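PDB 5NNY: WipB from Legionella pneumophila, which acts as a translocated effector Ser/Thr phosphatase that targets the host lysosomal nutrient-sensing machinery, its phosphatase domain having a phosphoesterase fold. Local coordinates for residues Asn202-His216 / Leu293-Gly307. Sequence-based numbering, arbitrary orientation.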
loop_
_atom_site.group_PDB
_atom_site.type_symbol
_atom_site.label_atom_id
_atom_site.label_comp_id
_atom_site.label_asym_id
_atom_site.label_seq_id
_atom_site.Cartn_x
_atom_site.Cartn_y
_atom_site.Cartn_z
ATOM N N ASN A 202 -6.455 11.415 -26.666
ATOM C CA ASN A 202 -6.274 12.537 -25.753
ATOM C C ASN A 202 -7.115 12.309 -24.494
ATOM O O ASN A 202 -7.880 13.166 -24.061
ATOM C CB ASN A 202 -6.637 13.864 -26.442
ATOM C CG ASN A 202 -6.291 15.079 -25.607
ATOM O OD1 ASN A 202 -5.349 15.057 -24.816
ATOM N ND2 ASN A 202 -7.065 16.146 -25.772
ATOM N N GLU A 203 -6.989 11.113 -23.933
ATOM C CA GLU A 203 -7.743 10.706 -22.756
ATOM C C GLU A 203 -6.801 10.085 -21.736
ATOM O O GLU A 203 -5.839 9.404 -22.104
ATOM C CB GLU A 203 -8.863 9.722 -23.147
ATOM C CG GLU A 203 -9.774 9.276 -22.010
ATOM C CD GLU A 203 -9.285 8.006 -21.303
ATOM O OE1 GLU A 203 -8.295 7.383 -21.762
ATOM O OE2 GLU A 203 -9.898 7.632 -20.275
ATOM N N ILE A 204 -7.078 10.319 -20.453
ATOM C CA ILE A 204 -6.249 9.764 -19.386
ATOM C C ILE A 204 -7.141 9.329 -18.229
ATOM O O ILE A 204 -8.143 9.984 -17.918
ATOM C CB ILE A 204 -5.167 10.769 -18.947
ATOM C CG1 ILE A 204 -4.167 10.117 -17.982
ATOM C CG2 ILE A 204 -5.807 12.043 -18.347
ATOM C CD1 ILE A 204 -3.064 11.065 -17.543
ATOM N N LYS A 205 -6.818 8.173 -17.646
ATOM C CA LYS A 205 -7.444 7.696 -16.422
ATOM C C LYS A 205 -6.419 7.876 -15.310
ATOM O O LYS A 205 -5.315 7.337 -15.408
ATOM C CB LYS A 205 -7.844 6.225 -16.519
ATOM C CG LYS A 205 -8.776 5.873 -17.658
ATOM C CD LYS A 205 -9.182 4.402 -17.581
ATOM C CE LYS A 205 -9.484 3.847 -18.970
ATOM N NZ LYS A 205 -10.179 2.525 -18.906
ATOM N N VAL A 206 -6.774 8.627 -14.271
ATOM C CA VAL A 206 -5.881 8.890 -13.138
ATOM C C VAL A 206 -6.321 8.016 -11.971
ATOM O O VAL A 206 -7.510 7.985 -11.629
ATOM C CB VAL A 206 -5.870 10.382 -12.755
ATOM C CG1 VAL A 206 -5.190 10.602 -11.398
ATOM C CG2 VAL A 206 -5.140 11.183 -13.837
ATOM N N PHE A 207 -5.368 7.297 -11.374
ATOM C CA PHE A 207 -5.613 6.404 -10.246
ATOM C C PHE A 207 -5.026 7.001 -8.979
ATOM O O PHE A 207 -3.921 7.545 -8.986
ATOM C CB PHE A 207 -5.008 5.009 -10.464
ATOM C CG PHE A 207 -5.599 4.254 -11.640
ATOM C CD1 PHE A 207 -5.076 4.404 -12.909
ATOM C CD2 PHE A 207 -6.662 3.387 -11.456
ATOM C CE1 PHE A 207 -5.611 3.706 -13.989
ATOM C CE2 PHE A 207 -7.204 2.683 -12.525
ATOM C CZ PHE A 207 -6.680 2.844 -13.792
ATOM N N SER A 208 -5.779 6.892 -7.894
ATOM C CA SER A 208 -5.317 7.363 -6.600
ATOM C C SER A 208 -6.048 6.537 -5.563
ATOM O O SER A 208 -7.050 5.892 -5.867
ATOM C CB SER A 208 -5.581 8.860 -6.405
ATOM O OG SER A 208 -6.973 9.147 -6.476
ATOM N N HIS A 209 -5.511 6.527 -4.340
ATOM C CA HIS A 209 -6.188 5.791 -3.281
ATOM C C HIS A 209 -7.546 6.410 -2.940
ATOM O O HIS A 209 -8.528 5.688 -2.705
ATOM C CB HIS A 209 -5.298 5.729 -2.032
ATOM C CG HIS A 209 -6.030 5.256 -0.819
ATOM N ND1 HIS A 209 -6.476 3.958 -0.680
ATOM C CD2 HIS A 209 -6.427 5.911 0.292
ATOM C CE1 HIS A 209 -7.095 3.828 0.481
ATOM N NE2 HIS A 209 -7.078 4.998 1.089
ATOM N N ALA A 210 -7.630 7.740 -2.923
ATOM C CA ALA A 210 -8.816 8.468 -2.490
ATOM C C ALA A 210 -9.195 9.498 -3.545
ATOM O O ALA A 210 -8.450 9.744 -4.493
ATOM C CB ALA A 210 -8.584 9.166 -1.138
ATOM N N GLY A 211 -10.351 10.131 -3.356
ATOM C CA GLY A 211 -10.861 11.054 -4.365
ATOM C C GLY A 211 -10.067 12.353 -4.413
ATOM O O GLY A 211 -9.956 13.071 -3.409
ATOM N N ILE A 212 -9.536 12.680 -5.589
ATOM C CA ILE A 212 -8.787 13.906 -5.820
ATOM C C ILE A 212 -9.271 14.540 -7.116
ATOM O O ILE A 212 -10.114 13.989 -7.832
ATOM C CB ILE A 212 -7.277 13.653 -5.910
ATOM C CG1 ILE A 212 -7.007 12.716 -7.097
ATOM C CG2 ILE A 212 -6.749 13.066 -4.580
ATOM C CD1 ILE A 212 -5.554 12.666 -7.538
ATOM N N GLY A 213 -8.692 15.693 -7.432
ATOM C CA GLY A 213 -8.963 16.348 -8.695
ATOM C C GLY A 213 -7.671 16.833 -9.304
ATOM O O GLY A 213 -6.591 16.572 -8.758
ATOM N N LEU A 214 -7.765 17.548 -10.431
ATOM C CA LEU A 214 -6.587 18.201 -10.998
ATOM C C LEU A 214 -5.945 19.184 -10.025
ATOM O O LEU A 214 -4.739 19.444 -10.118
ATOM C CB LEU A 214 -6.961 18.924 -12.298
ATOM C CG LEU A 214 -7.479 18.066 -13.448
ATOM C CD1 LEU A 214 -7.973 18.959 -14.605
ATOM C CD2 LEU A 214 -6.396 17.128 -13.941
ATOM N N ASN A 215 -6.724 19.752 -9.098
ATOM C CA ASN A 215 -6.157 20.701 -8.150
ATOM C C ASN A 215 -5.130 20.020 -7.247
ATOM O O ASN A 215 -4.114 20.623 -6.896
ATOM C CB ASN A 215 -7.264 21.349 -7.314
ATOM C CG ASN A 215 -8.264 20.340 -6.776
ATOM O OD1 ASN A 215 -8.813 19.531 -7.525
ATOM N ND2 ASN A 215 -8.500 20.376 -5.454
ATOM N N HIS A 216 -5.386 18.767 -6.859
ATOM C CA HIS A 216 -4.410 18.029 -6.053
ATOM C C HIS A 216 -3.122 17.790 -6.829
ATOM O O HIS A 216 -2.021 17.895 -6.277
ATOM C CB HIS A 216 -4.987 16.681 -5.597
ATOM C CG HIS A 216 -6.093 16.794 -4.603
ATOM N ND1 HIS A 216 -7.412 16.956 -4.966
ATOM C CD2 HIS A 216 -6.074 16.775 -3.247
ATOM C CE1 HIS A 216 -8.161 17.024 -3.878
ATOM N NE2 HIS A 216 -7.373 16.913 -2.822
ATOM N N LEU A 293 -12.347 21.775 -6.013
ATOM C CA LEU A 293 -12.165 20.494 -6.682
ATOM C C LEU A 293 -12.363 20.681 -8.179
ATOM O O LEU A 293 -13.425 21.140 -8.606
ATOM C CB LEU A 293 -13.151 19.462 -6.137
ATOM C CG LEU A 293 -13.062 18.031 -6.676
ATOM C CD1 LEU A 293 -11.695 17.424 -6.305
ATOM C CD2 LEU A 293 -14.185 17.166 -6.118
ATOM N N ILE A 294 -11.342 20.341 -8.966
ATOM C CA ILE A 294 -11.371 20.460 -10.420
ATOM C C ILE A 294 -11.309 19.061 -10.995
ATOM O O ILE A 294 -10.329 18.338 -10.772
ATOM C CB ILE A 294 -10.211 21.309 -10.962
ATOM C CG1 ILE A 294 -10.220 22.714 -10.332
ATOM C CG2 ILE A 294 -10.288 21.354 -12.492
ATOM C CD1 ILE A 294 -11.463 23.505 -10.592
ATOM N N ARG A 295 -12.338 18.672 -11.753
ATOM C CA ARG A 295 -12.393 17.336 -12.325
ATOM C C ARG A 295 -12.580 17.319 -13.832
ATOM O O ARG A 295 -12.638 16.233 -14.416
ATOM C CB ARG A 295 -13.501 16.512 -11.650
ATOM C CG ARG A 295 -13.054 15.931 -10.302
ATOM C CD ARG A 295 -13.944 14.798 -9.832
ATOM N NE ARG A 295 -13.215 13.877 -8.969
ATOM C CZ ARG A 295 -13.229 12.557 -9.106
ATOM N NH1 ARG A 295 -12.527 11.799 -8.277
ATOM N NH2 ARG A 295 -13.962 11.995 -10.060
ATOM N N THR A 296 -12.661 18.481 -14.475
ATOM C CA THR A 296 -12.786 18.575 -15.921
ATOM C C THR A 296 -11.735 19.546 -16.438
ATOM O O THR A 296 -11.458 20.562 -15.796
ATOM C CB THR A 296 -14.190 19.064 -16.317
ATOM O OG1 THR A 296 -15.170 18.222 -15.702
ATOM C CG2 THR A 296 -14.370 19.014 -17.822
ATOM N N SER A 297 -11.141 19.223 -17.583
ATOM C CA SER A 297 -10.314 20.159 -18.331
ATOM C C SER A 297 -10.845 20.263 -19.753
ATOM O O SER A 297 -11.281 19.269 -20.338
ATOM C CB SER A 297 -8.857 19.737 -18.387
ATOM O OG SER A 297 -8.113 20.715 -19.102
ATOM N N LYS A 298 -10.776 21.467 -20.323
ATOM C CA LYS A 298 -11.181 21.582 -21.717
ATOM C C LYS A 298 -10.141 21.006 -22.659
ATOM O O LYS A 298 -10.461 20.735 -23.824
ATOM C CB LYS A 298 -11.483 23.039 -22.072
ATOM C CG LYS A 298 -10.295 23.965 -22.169
ATOM C CD LYS A 298 -10.780 25.393 -22.402
ATOM C CE LYS A 298 -9.629 26.362 -22.560
ATOM N NZ LYS A 298 -8.763 26.372 -21.346
ATOM N N LYS A 299 -8.932 20.728 -22.161
ATOM C CA LYS A 299 -7.833 20.340 -23.030
ATOM C C LYS A 299 -7.669 18.832 -23.185
ATOM O O LYS A 299 -6.831 18.406 -23.977
ATOM C CB LYS A 299 -6.532 20.953 -22.509
ATOM C CG LYS A 299 -6.735 22.370 -21.976
ATOM C CD LYS A 299 -5.442 22.989 -21.476
ATOM C CE LYS A 299 -5.723 24.218 -20.612
ATOM N NZ LYS A 299 -4.468 24.899 -20.186
ATOM N N PHE A 300 -8.442 18.023 -22.471
ATOM C CA PHE A 300 -8.382 16.571 -22.614
ATOM C C PHE A 300 -9.546 15.974 -21.834
ATOM O O PHE A 300 -10.209 16.660 -21.050
ATOM C CB PHE A 300 -7.049 16.002 -22.114
ATOM C CG PHE A 300 -6.710 16.429 -20.710
ATOM C CD1 PHE A 300 -7.157 15.691 -19.625
ATOM C CD2 PHE A 300 -5.989 17.591 -20.476
ATOM C CE1 PHE A 300 -6.897 16.108 -18.341
ATOM C CE2 PHE A 300 -5.705 18.002 -19.189
ATOM C CZ PHE A 300 -6.161 17.257 -18.116
ATOM N N LYS A 301 -9.788 14.688 -22.065
ATOM C CA LYS A 301 -10.747 13.908 -21.295
ATOM C C LYS A 301 -10.020 13.204 -20.157
ATOM O O LYS A 301 -8.910 12.709 -20.343
ATOM C CB LYS A 301 -11.443 12.866 -22.169
ATOM C CG LYS A 301 -12.305 13.485 -23.254
ATOM C CD LYS A 301 -12.800 12.465 -24.250
ATOM C CE LYS A 301 -13.580 13.176 -25.346
ATOM N NZ LYS A 301 -13.883 12.311 -26.516
ATOM N N ILE A 302 -10.653 13.153 -18.988
ATOM C CA ILE A 302 -10.055 12.500 -17.825
ATOM C C ILE A 302 -11.149 11.759 -17.070
ATOM O O ILE A 302 -12.278 12.250 -16.944
ATOM C CB ILE A 302 -9.317 13.515 -16.920
ATOM C CG1 ILE A 302 -8.678 12.832 -15.696
ATOM C CG2 ILE A 302 -10.243 14.620 -16.472
ATOM C CD1 ILE A 302 -7.580 13.649 -15.090
ATOM N N THR A 303 -10.824 10.556 -16.597
ATOM C CA THR A 303 -11.648 9.868 -15.611
ATOM C C THR A 303 -10.780 9.620 -14.386
ATOM O O THR A 303 -9.600 9.302 -14.518
ATOM C CB THR A 303 -12.203 8.542 -16.157
ATOM O OG1 THR A 303 -11.117 7.718 -16.581
ATOM C CG2 THR A 303 -13.108 8.772 -17.357
ATOM N N PHE A 304 -11.347 9.824 -13.204
ATOM C CA PHE A 304 -10.659 9.531 -11.954
ATOM C C PHE A 304 -11.176 8.208 -11.401
ATOM O O PHE A 304 -12.387 7.972 -11.388
ATOM C CB PHE A 304 -10.863 10.653 -10.931
ATOM C CG PHE A 304 -10.194 11.940 -11.299
ATOM C CD1 PHE A 304 -8.881 12.184 -10.939
ATOM C CD2 PHE A 304 -10.880 12.910 -12.021
ATOM C CE1 PHE A 304 -8.265 13.375 -11.274
ATOM C CE2 PHE A 304 -10.270 14.095 -12.362
ATOM C CZ PHE A 304 -8.976 14.344 -11.979
ATOM N N ILE A 305 -10.256 7.358 -10.945
ATOM C CA ILE A 305 -10.558 6.048 -10.376
ATOM C C ILE A 305 -9.881 5.963 -9.019
ATOM O O ILE A 305 -8.660 6.105 -8.925
ATOM C CB ILE A 305 -10.057 4.902 -11.275
ATOM C CG1 ILE A 305 -10.819 4.868 -12.605
ATOM C CG2 ILE A 305 -10.126 3.569 -10.528
ATOM C CD1 ILE A 305 -10.294 3.818 -13.569
ATOM N N HIS A 306 -10.660 5.705 -7.977
ATOM C CA HIS A 306 -10.093 5.680 -6.635
ATOM C C HIS A 306 -10.957 4.783 -5.764
ATOM O O HIS A 306 -12.051 4.370 -6.155
ATOM C CB HIS A 306 -10.006 7.099 -6.066
ATOM C CG HIS A 306 -11.287 7.860 -6.189
ATOM N ND1 HIS A 306 -12.337 7.687 -5.317
ATOM C CD2 HIS A 306 -11.703 8.765 -7.105
ATOM C CE1 HIS A 306 -13.340 8.468 -5.678
ATOM N NE2 HIS A 306 -12.975 9.145 -6.749
ATOM N N GLY A 307 -10.442 4.488 -4.562
ATOM C CA GLY A 307 -11.216 3.752 -3.590
ATOM C C GLY A 307 -12.136 4.662 -2.792
ATOM O O GLY A 307 -12.166 5.883 -2.955
HETATM O O HOH W 1 -12.590 8.981 -1.576
#
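With CG opposite the carbonyl carbon (chi1 -68°), F304 swings its ring from strand 301-306 toward V206 and the chain at I212 to L214, while H306, whose CG sits between its backbone N and carbonyl carbon (chi1 50°), lays its imidazole against G211. Both thus pack on the chain leaving parallel strand 203-208 for helix 214-224. G211 CA stands over the imidazole, 3.6 Å from its centroid, a CH-pi contact, and the ring is fixed in rotation by H306 ND1 donating to G307 O at 3.0 Å. One face of the F304 ring receives I212 O and the other I302 CG1. At the start of helix 214-224, L214 N gives a short 2.7 Å bond to I294 O, and N215 OD1 takes I294 N at 3.0 Å from above its carbonyl plane, while N215 ND2 donates to Y290 O. L214 CD2 meets I302 CD1 at 3.9 Å and the edge of the F300 ring. Between the strands, backbone bonds alternate from K301 N to N202 O through S208 N to I305 O, and on the sheet face opposite the F304 side chain, I305 CD1 lies 3.5 Å from F207 CE2. A long, largely helical connection joins these adjacent parallel strands of the phosphatase domain. Strand 301-306 is an edge strand of the mixed sheet; strand 203-208 separates it from antiparallel strand 190-198, and L236 of helix 233-253 packs against L214, F300 and I302.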